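Long-range contacts in F-BAR domain only protein 1 (Danio rerio, PDB 5JP2), which probably acts in an early step of clathrin-mediated endocytosis, binds a peptide of Eps15 and may regulate Bmp signalling through uptake of Bmp receptors: residues 69-74 / 260-265; 188-193 / 229-234. All blocks are in the same frame, centred on the assembly; numbering follows the deposited sequence.

How the contacts relate
Contacts 1 and 2 mark two distant ends of the mu homology domain, their centres 58 Å apart and their nearest atoms about 39 Å apart, on opposite sides of the chain's centre. Each joins an outermost strand to its neighbour in a separate four-stranded antiparallel sheet: 258-261 beside 69-73 in contact 1, and 192-195 beside 223-231 in contact 2. Along the chain the segments come in the order 69-74, 188-193, 229-234, 260-265, so contact 2 is completed before contact 1 closes. Sequence-distant segments are thus tied together at either end of one elongated domain, whose nine-stranded mixed sheet carries strands 17-31 and 266-283.

Contact 1 (69-74 / 260-265); sequences SFRLVN and ELVGSR
The side chains of Arg71 and Glu260 run side by side and point the same way, but the guanidinium and carboxylate planes stand 88° apart, and the salt bridge between them is long, 3.7 Å from Arg71 NE to Glu260 OE2. Val262 crosses the arginine at about a right angle; its CG2 approaches the guanidinium obliquely, 3.8 Å from Arg71 NH2. The stronger charge partner is Asp101 of strand 99-104, which takes Arg71 NH1. An alanine in place of Arg71 would probably leave Asp101 and Glu260 without their positive mate and strip the guanidinium cover from Val262. Phe70 CG stands between the backbone N and the carbonyl carbon (chi1 67°); the ring leads away from 260-265 and meets that of Phe102, while Phe70 CB stays 4.0 Å from Leu261 CD2. Ser69 OG sits 3.8 Å from Val262 CB and is hydrogen-bonded to Phe102 O. Between the two faces, one with Phe70 and Leu261 and one with Arg71 and Glu260, the backbones pair: Arg71 N reaches Glu260 O at 2.8 Å and Glu260 N returns to Arg71 O at 3.0 Å. Val262 N bonds to Ser69 O at 3.0 Å, and a water links Ser69 N to Val262 O. This is antiparallel pairing at the margin of a four-stranded sheet of the mu homology domain, with 258-261 as one of its two outermost strands.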
loop_
_atom_site.group_PDB
_atom_site.type_symbol
_atom_site.label_atom_id
_atom_site.label_comp_id
_atom_site.label_asym_id
_atom_site.label_seq_id
_atom_site.Cartn_x
_atom_site.Cartn_y
_atom_site.Cartn_z
ATOM N N SER B 69 8.115 23.197 1.172
ATOM C CA SER B 69 6.666 23.208 1.178
ATOM C C SER B 69 6.142 22.170 0.199
ATOM O O SER B 69 6.729 21.977 -0.860
ATOM C CB SER B 69 6.141 24.575 0.799
ATOM O OG SER B 69 4.728 24.551 0.725
ATOM N N PHE B 70 5.055 21.485 0.552
ATOM C CA PHE B 70 4.496 20.488 -0.353
ATOM C C PHE B 70 2.974 20.488 -0.310
ATOM O O PHE B 70 2.348 21.116 0.538
ATOM C CB PHE B 70 5.043 19.095 -0.066
ATOM C CG PHE B 70 4.623 18.511 1.245
ATOM C CD1 PHE B 70 3.442 17.799 1.354
ATOM C CD2 PHE B 70 5.435 18.610 2.350
ATOM C CE1 PHE B 70 3.063 17.235 2.537
ATOM C CE2 PHE B 70 5.058 18.045 3.538
ATOM C CZ PHE B 70 3.866 17.351 3.629
ATOM N N ARG B 71 2.389 19.774 -1.263
ATOM C CA ARG B 71 0.951 19.737 -1.484
ATOM C C ARG B 71 0.482 18.294 -1.633
ATOM O O ARG B 71 1.118 17.504 -2.332
ATOM C CB ARG B 71 0.621 20.508 -2.751
ATOM C CG ARG B 71 -0.817 20.813 -2.973
ATOM C CD ARG B 71 -1.054 21.296 -4.398
ATOM N NE ARG B 71 -0.307 22.507 -4.707
ATOM C CZ ARG B 71 -0.673 23.730 -4.349
ATOM N NH1 ARG B 71 -1.780 23.926 -3.644
ATOM N NH2 ARG B 71 0.084 24.759 -4.688
ATOM N N LEU B 72 -0.639 17.951 -1.002
ATOM C CA LEU B 72 -1.322 16.696 -1.308
ATOM C C LEU B 72 -2.429 16.932 -2.321
ATOM O O LEU B 72 -3.210 17.872 -2.192
ATOM C CB LEU B 72 -1.914 16.069 -0.055
ATOM C CG LEU B 72 -1.019 15.923 1.163
ATOM C CD1 LEU B 72 -1.861 15.421 2.302
ATOM C CD2 LEU B 72 0.110 14.967 0.873
ATOM N N VAL B 73 -2.526 16.047 -3.309
ATOM C CA VAL B 73 -3.475 16.214 -4.399
ATOM C C VAL B 73 -4.268 14.937 -4.590
ATOM O O VAL B 73 -3.840 13.853 -4.193
ATOM C CB VAL B 73 -2.780 16.601 -5.716
ATOM C CG1 VAL B 73 -2.068 17.922 -5.573
ATOM C CG2 VAL B 73 -1.804 15.536 -6.103
ATOM N N ASN B 74 -5.434 15.086 -5.223
ATOM C CA ASN B 74 -6.374 13.989 -5.459
ATOM C C ASN B 74 -6.709 13.268 -4.158
ATOM O O ASN B 74 -6.697 12.040 -4.079
ATOM C CB ASN B 74 -5.841 13.012 -6.507
ATOM C CG ASN B 74 -6.905 12.052 -6.996
ATOM O OD1 ASN B 74 -8.097 12.354 -6.951
ATOM N ND2 ASN B 74 -6.482 10.882 -7.454
ATOM N N GLU B 260 3.096 16.676 -4.408
ATOM C CA GLU B 260 3.938 17.491 -5.263
ATOM C C GLU B 260 4.469 18.671 -4.462
ATOM O O GLU B 260 3.812 19.158 -3.545
ATOM C CB GLU B 260 3.190 17.979 -6.505
ATOM C CG GLU B 260 2.201 19.077 -6.259
ATOM C CD GLU B 260 1.321 19.346 -7.461
ATOM O OE1 GLU B 260 1.234 18.464 -8.334
ATOM O OE2 GLU B 260 0.733 20.445 -7.546
ATOM N N LEU B 261 5.679 19.109 -4.795
ATOM C CA LEU B 261 6.304 20.212 -4.081
ATOM C C LEU B 261 5.716 21.536 -4.532
ATOM O O LEU B 261 5.182 21.656 -5.631
ATOM C CB LEU B 261 7.806 20.226 -4.313
ATOM C CG LEU B 261 8.605 19.025 -3.837
ATOM C CD1 LEU B 261 10.096 19.323 -3.939
ATOM C CD2 LEU B 261 8.225 18.664 -2.438
ATOM N N VAL B 262 5.813 22.539 -3.670
ATOM C CA VAL B 262 5.315 23.877 -3.966
ATOM C C VAL B 262 6.510 24.807 -3.912
ATOM O O VAL B 262 7.134 24.969 -2.857
ATOM C CB VAL B 262 4.229 24.329 -2.990
ATOM C CG1 VAL B 262 3.690 25.661 -3.417
ATOM C CG2 VAL B 262 3.125 23.311 -2.935
ATOM N N GLY B 263 6.839 25.403 -5.041
ATOM C CA GLY B 263 8.025 26.214 -5.143
ATOM C C GLY B 263 9.141 25.477 -5.851
ATOM O O GLY B 263 9.154 24.248 -5.952
ATOM N N SER B 264 10.081 26.255 -6.373
ATOM C CA SER B 264 11.164 25.730 -7.185
ATOM C C SER B 264 12.455 25.550 -6.411
ATOM O O SER B 264 13.436 25.088 -6.986
ATOM C CB SER B 264 11.410 26.642 -8.383
ATOM O OG SER B 264 11.618 27.976 -7.959
ATOM N N ARG B 265 12.487 25.913 -5.129
ATOM C CA ARG B 265 13.749 25.906 -4.398
ATOM C C ARG B 265 14.205 24.493 -4.097
ATOM O O ARG B 265 15.400 24.256 -3.909
ATOM C CB ARG B 265 13.615 26.693 -3.101
ATOM C CG ARG B 265 14.934 27.053 -2.439
ATOM C CD ARG B 265 15.708 28.095 -3.247
ATOM N NE ARG B 265 17.091 28.257 -2.801
ATOM C CZ ARG B 265 18.050 27.356 -2.978
ATOM N NH1 ARG B 265 17.786 26.210 -3.587
ATOM N NH2 ARG B 265 19.277 27.599 -2.543
HETATM O O HOH W 1 9.169 24.181 -1.368
#

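Contact 2 (188-193 / 229-234); sequences SATDLQ and SWQCLE
Ser188 OG lies 3.7 Å from Cys232 SG at the start of the contact and is hydrogen-bonded to Asp186 OD2. Next along, the methyl of Ala189 meets the indole of Trp230 obliquely, CB to CD1 at 3.8 Å, while its CA-H points to Gln231 O. The side chain of Trp230 also packs on Thr158 and Val160 of strand 157-166. Thr190 and Gln231 form a hydrogen-bonded antiparallel pair: Thr190 N reaches Gln231 O at 3.0 Å, and Gln231 N returns to Thr190 O. The Thr190 hydroxyl turns instead to its neighbour, OG1 donating to the anti lone pair of Asp191 OD1 at 3.1 Å. At Asp191 the chain turns a corner with positive phi (63°), and the register slips by one residue: a beta bulge, in which an outermost strand, 192-195, of a four-stranded antiparallel sheet accommodates an extra residue opposite Trp230. The carboxylate of Asp191 stacks on the terminal amide of Gln231, the planes 26° apart and Asp191 CG 3.4 Å from Gln231 CD. Leu192 directs its CA-H to Ser229 O, 3.4 Å from CA, and its side chain touches Leu185 as well as the CB of Trp230. Beyond the bulge regular pairing resumes, Gln193 N bonding to Ser229 O at 3.0 Å and Ser229 N to Gln193 O. On the side-chain side of this pair, Gln193 CB lies 3.5 Å from Ser229 OG.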
loop_
_atom_site.group_PDB
_atom_site.type_symbol
_atom_site.label_atom_id
_atom_site.label_comp_id
_atom_site.label_asym_id
_atom_site.label_seq_id
_atom_site.Cartn_x
_atom_site.Cartn_y
_atom_site.Cartn_z
ATOM N N SER B 188 -7.297 -33.098 8.962
ATOM C CA SER B 188 -8.215 -34.224 8.969
ATOM C C SER B 188 -8.978 -34.373 7.663
ATOM O O SER B 188 -9.820 -35.265 7.554
ATOM C CB SER B 188 -9.210 -34.078 10.115
ATOM O OG SER B 188 -10.134 -33.049 9.837
ATOM N N ALA B 189 -8.723 -33.517 6.684
ATOM C CA ALA B 189 -9.458 -33.538 5.431
ATOM C C ALA B 189 -8.861 -34.566 4.482
ATOM O O ALA B 189 -7.651 -34.799 4.475
ATOM C CB ALA B 189 -9.458 -32.159 4.784
ATOM N N THR B 190 -9.725 -35.203 3.691
ATOM C CA THR B 190 -9.302 -36.237 2.756
ATOM C C THR B 190 -10.004 -36.039 1.422
ATOM O O THR B 190 -10.948 -35.259 1.308
ATOM C CB THR B 190 -9.626 -37.643 3.276
ATOM O OG1 THR B 190 -11.012 -37.710 3.619
ATOM C CG2 THR B 190 -8.801 -37.966 4.506
ATOM N N ASP B 191 -9.530 -36.765 0.409
ATOM C CA ASP B 191 -10.122 -36.751 -0.932
ATOM C C ASP B 191 -10.019 -35.363 -1.552
ATOM O O ASP B 191 -10.985 -34.810 -2.077
ATOM C CB ASP B 191 -11.571 -37.229 -0.899
ATOM C CG ASP B 191 -11.698 -38.647 -0.401
ATOM O OD1 ASP B 191 -11.620 -38.847 0.829
ATOM O OD2 ASP B 191 -11.879 -39.559 -1.235
ATOM N N LEU B 192 -8.816 -34.820 -1.503
ATOM C CA LEU B 192 -8.566 -33.466 -1.955
ATOM C C LEU B 192 -8.532 -33.387 -3.462
ATOM O O LEU B 192 -7.768 -34.096 -4.115
ATOM C CB LEU B 192 -7.232 -32.981 -1.416
ATOM C CG LEU B 192 -7.266 -31.970 -0.295
ATOM C CD1 LEU B 192 -5.858 -31.721 0.176
ATOM C CD2 LEU B 192 -7.887 -30.710 -0.817
ATOM N N GLN B 193 -9.336 -32.499 -4.015
ATOM C CA GLN B 193 -9.288 -32.198 -5.429
ATOM C C GLN B 193 -9.147 -30.691 -5.545
ATOM O O GLN B 193 -9.849 -29.957 -4.851
ATOM C CB GLN B 193 -10.550 -32.719 -6.109
ATOM C CG GLN B 193 -10.774 -34.187 -5.799
ATOM C CD GLN B 193 -12.190 -34.636 -6.059
ATOM O OE1 GLN B 193 -12.586 -34.819 -7.203
ATOM N NE2 GLN B 193 -12.965 -34.813 -4.992
ATOM N N SER B 229 -12.216 -29.191 -3.282
ATOM C CA SER B 229 -13.188 -30.023 -2.591
ATOM C C SER B 229 -12.454 -31.048 -1.749
ATOM O O SER B 229 -11.323 -31.422 -2.055
ATOM C CB SER B 229 -14.108 -30.744 -3.561
ATOM O OG SER B 229 -13.335 -31.574 -4.401
ATOM N N TRP B 230 -13.111 -31.507 -0.692
ATOM C CA TRP B 230 -12.527 -32.491 0.208
ATOM C C TRP B 230 -13.649 -33.183 0.970
ATOM O O TRP B 230 -14.826 -32.848 0.819
ATOM C CB TRP B 230 -11.545 -31.823 1.166
ATOM C CG TRP B 230 -12.190 -30.769 2.005
ATOM C CD1 TRP B 230 -12.739 -30.927 3.237
ATOM C CD2 TRP B 230 -12.357 -29.395 1.666
ATOM N NE1 TRP B 230 -13.241 -29.738 3.686
ATOM C CE2 TRP B 230 -13.012 -28.778 2.740
ATOM C CE3 TRP B 230 -12.002 -28.622 0.560
ATOM C CZ2 TRP B 230 -13.326 -27.433 2.740
ATOM C CZ3 TRP B 230 -12.312 -27.294 0.562
ATOM C CH2 TRP B 230 -12.968 -26.709 1.644
ATOM N N GLN B 231 -13.273 -34.151 1.804
ATOM C CA GLN B 231 -14.208 -34.854 2.668
ATOM C C GLN B 231 -13.752 -34.658 4.099
ATOM O O GLN B 231 -12.551 -34.653 4.372
ATOM C CB GLN B 231 -14.286 -36.351 2.372
ATOM C CG GLN B 231 -15.063 -36.705 1.125
ATOM C CD GLN B 231 -14.901 -38.161 0.752
ATOM O OE1 GLN B 231 -14.375 -38.953 1.532
ATOM N NE2 GLN B 231 -15.290 -38.509 -0.468
ATOM N N CYS B 232 -14.707 -34.483 5.005
ATOM C CA CYS B 232 -14.412 -34.285 6.417
ATOM C C CYS B 232 -15.377 -35.130 7.232
ATOM O O CYS B 232 -16.595 -34.960 7.123
ATOM C CB CYS B 232 -14.524 -32.809 6.800
ATOM S SG CYS B 232 -13.277 -32.257 7.976
ATOM N N LEU B 233 -14.834 -36.035 8.049
ATOM C CA LEU B 233 -15.683 -36.969 8.781
ATOM C C LEU B 233 -16.636 -36.247 9.724
ATOM O O LEU B 233 -17.751 -36.723 9.955
ATOM C CB LEU B 233 -14.824 -37.969 9.556
ATOM N N GLU B 234 -16.235 -35.101 10.258
ATOM C CA GLU B 234 -17.089 -34.356 11.180
ATOM C C GLU B 234 -18.284 -33.719 10.473
ATOM O O GLU B 234 -18.448 -33.849 9.263
ATOM C CB GLU B 234 -16.282 -33.279 11.899
#